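Local atomic coordinates of endoglucanase FnCel5A (Fervidobacterium nodosum, PDB entry 3NCO), a protein that probably hydrolyses beta-1,4-glucosidic linkages in cellulose and related glucans, as an endo-acting cellulase of glycoside hydrolase family 5. Residues A[141-146]-A[201-206]. Sequence-based numbering, arbitrary orientation.
Sequences IFNEPA and SFHYYE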
loop_
_atom_site.group_PDB
_atom_site.type_symbol
_atom_site.label_atom_id
_atom_site.label_comp_id
_atom_site.label_asym_id
_atom_site.label_seq_id
_atom_site.Cartn_x
_atom_site.Cartn_y
_atom_site.Cartn_z
ATOM N N ILE A 141 6.923 -5.118 -4.105
ATOM C CA ILE A 141 7.604 -6.316 -3.603
ATOM C C ILE A 141 7.115 -6.832 -2.255
ATOM O O ILE A 141 6.777 -8.017 -2.119
ATOM C CB ILE A 141 9.113 -6.084 -3.522
ATOM C CG1 ILE A 141 9.604 -5.988 -4.968
ATOM C CG2 ILE A 141 9.829 -7.319 -2.891
ATOM C CD1 ILE A 141 11.062 -5.466 -5.074
ATOM N N PHE A 142 7.038 -5.930 -1.265
ATOM C CA PHE A 142 6.599 -6.345 0.070
ATOM C C PHE A 142 6.036 -5.187 0.875
ATOM O O PHE A 142 6.580 -4.083 0.861
ATOM C CB PHE A 142 7.706 -7.076 0.841
ATOM C CG PHE A 142 7.215 -7.803 2.049
ATOM C CD1 PHE A 142 6.273 -8.854 1.947
ATOM C CD2 PHE A 142 7.644 -7.395 3.307
ATOM C CE1 PHE A 142 5.784 -9.484 3.106
ATOM C CE2 PHE A 142 7.202 -8.043 4.463
ATOM C CZ PHE A 142 6.278 -9.074 4.372
ATOM N N ASN A 143 4.976 -5.475 1.621
ATOM C CA ASN A 143 4.351 -4.486 2.495
ATOM C C ASN A 143 5.077 -4.397 3.827
ATOM O O ASN A 143 5.243 -5.376 4.536
ATOM C CB ASN A 143 2.928 -4.977 2.760
ATOM C CG ASN A 143 2.166 -4.078 3.694
ATOM O OD1 ASN A 143 1.831 -4.472 4.835
ATOM N ND2 ASN A 143 1.948 -2.914 3.273
ATOM N N GLU A 144 5.486 -3.167 4.173
ATOM C CA GLU A 144 6.008 -2.935 5.549
ATOM C C GLU A 144 7.064 -3.950 6.020
ATOM O O GLU A 144 6.808 -4.756 6.897
ATOM C CB GLU A 144 4.838 -2.893 6.538
ATOM C CG GLU A 144 3.992 -1.672 6.308
ATOM C CD GLU A 144 2.880 -1.524 7.292
ATOM O OE1 GLU A 144 2.696 -2.407 8.152
ATOM O OE2 GLU A 144 2.118 -0.559 7.209
ATOM N N PRO A 145 8.264 -3.900 5.438
ATOM C CA PRO A 145 9.315 -4.668 6.021
ATOM C C PRO A 145 9.426 -4.251 7.463
ATOM O O PRO A 145 9.151 -3.068 7.769
ATOM C CB PRO A 145 10.560 -4.145 5.292
ATOM C CG PRO A 145 10.052 -3.842 3.937
ATOM C CD PRO A 145 8.761 -3.084 4.302
ATOM N N ALA A 146 9.752 -5.193 8.345
ATOM C CA ALA A 146 9.866 -4.903 9.803
ATOM C C ALA A 146 10.392 -6.074 10.576
ATOM O O ALA A 146 10.722 -7.094 9.996
ATOM C CB ALA A 146 8.524 -4.507 10.390
ATOM N N SER A 201 7.634 3.883 -1.326
ATOM C CA SER A 201 6.388 4.122 -0.594
ATOM C C SER A 201 6.550 4.126 0.923
ATOM O O SER A 201 7.240 3.279 1.459
ATOM C CB SER A 201 5.384 3.046 -1.002
ATOM O OG SER A 201 4.185 3.216 -0.294
ATOM N N PHE A 202 5.854 5.059 1.593
ATOM C CA PHE A 202 5.781 5.020 3.086
ATOM C C PHE A 202 4.323 5.012 3.475
ATOM O O PHE A 202 3.480 5.224 2.603
ATOM C CB PHE A 202 6.533 6.179 3.779
ATOM C CG PHE A 202 5.838 7.539 3.688
ATOM C CD1 PHE A 202 5.327 8.153 4.827
ATOM C CD2 PHE A 202 5.757 8.222 2.450
ATOM C CE1 PHE A 202 4.709 9.452 4.733
ATOM C CE2 PHE A 202 5.137 9.478 2.355
ATOM C CZ PHE A 202 4.626 10.074 3.486
ATOM N N HIS A 203 4.050 4.638 4.711
ATOM C CA HIS A 203 2.702 4.651 5.237
ATOM C C HIS A 203 2.620 5.649 6.361
ATOM O O HIS A 203 3.609 5.854 7.073
ATOM C CB HIS A 203 2.363 3.290 5.781
ATOM C CG HIS A 203 2.357 2.236 4.724
ATOM N ND1 HIS A 203 2.178 0.911 5.012
ATOM C CD2 HIS A 203 2.491 2.335 3.384
ATOM C CE1 HIS A 203 2.192 0.218 3.881
ATOM N NE2 HIS A 203 2.384 1.066 2.877
ATOM N N TYR A 204 1.464 6.286 6.510
ATOM C CA TYR A 204 1.338 7.364 7.468
ATOM C C TYR A 204 0.142 7.177 8.381
ATOM O O TYR A 204 -1.005 7.201 7.927
ATOM C CB TYR A 204 1.257 8.754 6.815
ATOM C CG TYR A 204 1.573 9.855 7.822
ATOM C CD1 TYR A 204 2.872 10.045 8.292
ATOM C CD2 TYR A 204 0.557 10.706 8.293
ATOM C CE1 TYR A 204 3.128 11.057 9.240
ATOM C CE2 TYR A 204 0.792 11.699 9.211
ATOM C CZ TYR A 204 2.078 11.873 9.674
ATOM O OH TYR A 204 2.347 12.868 10.557
ATOM N N TYR A 205 0.446 7.034 9.673
ATOM C CA TYR A 205 -0.571 6.878 10.713
ATOM C C TYR A 205 -0.273 7.696 11.987
ATOM O O TYR A 205 -0.794 7.388 13.066
ATOM C CB TYR A 205 -0.620 5.409 11.101
ATOM C CG TYR A 205 -1.200 4.534 10.011
ATOM C CD1 TYR A 205 -2.561 4.529 9.758
ATOM C CD2 TYR A 205 -0.371 3.642 9.256
ATOM C CE1 TYR A 205 -3.118 3.704 8.810
ATOM C CE2 TYR A 205 -0.937 2.798 8.300
ATOM C CZ TYR A 205 -2.304 2.826 8.074
ATOM O OH TYR A 205 -2.890 1.988 7.161
ATOM N N GLU A 206 0.528 8.752 11.859
ATOM C CA GLU A 206 0.782 9.637 13.006
ATOM C C GLU A 206 -0.305 10.665 13.157
ATOM O O GLU A 206 -0.814 11.170 12.141
ATOM C CB GLU A 206 2.112 10.346 12.838
ATOM C CG GLU A 206 3.239 9.307 12.630
ATOM C CD GLU A 206 3.228 8.260 13.731
ATOM O OE1 GLU A 206 3.063 8.599 14.926
ATOM O OE2 GLU A 206 3.325 7.058 13.436
#
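A histidine-carboxylate hydrogen bond across the C-terminal mouth of the TIM barrel joins Glu144, in the loop after strand 137-140, to His203 on strand 198-204. The Asn-Glu-Pro sequence of 143-145 at the end of the fourth strand matches the place where family 5 glycosidases carry their acid/base glutamate, consistent with an active-site location. With the CA atoms of Glu144 and His203 8.3 Å apart, side chains alone bridge the gap. His203 ND1 donates to Glu144 OE2 at 2.6 Å, with an N-H...O angle of 160°. OE2 lies close to the imidazole plane and offers its anti lone pair, the one turned away from OE1. Carboxylate and ring planes are inclined by 54°, so the two groups are neither coplanar nor stacked. Glu144 CG sits anti to the carbonyl carbon (chi1 -68°), and from there the extended chain carries the carboxylate across to the ring. The CG methylene of Glu144, displaced from the ring plane, comes within 3.4 Å of His203 ND1. Asn143 ND2 meets the ring edge at His203 CE1, 3.2 Å away and near the ring plane; ND2 is hydrogen-bonded elsewhere, and against the ring this is packing. Replacing Glu144 with an alanine would probably leave His203 ND1 without this acceptor and allow the imidazole to turn more easily. Asp177, closing the fifth strand 174-177 between the two bridged strands, accepts a hydrogen bond from the Glu144 backbone N. On strand 256-261, next to 198-204 in the barrel, Glu260 touches both Glu144 and His203 and is also hydrogen-bonded to the hydroxyl of Tyr205, while helix 151-168 packs through Trp154 against Phe142 and Pro145 of the loop.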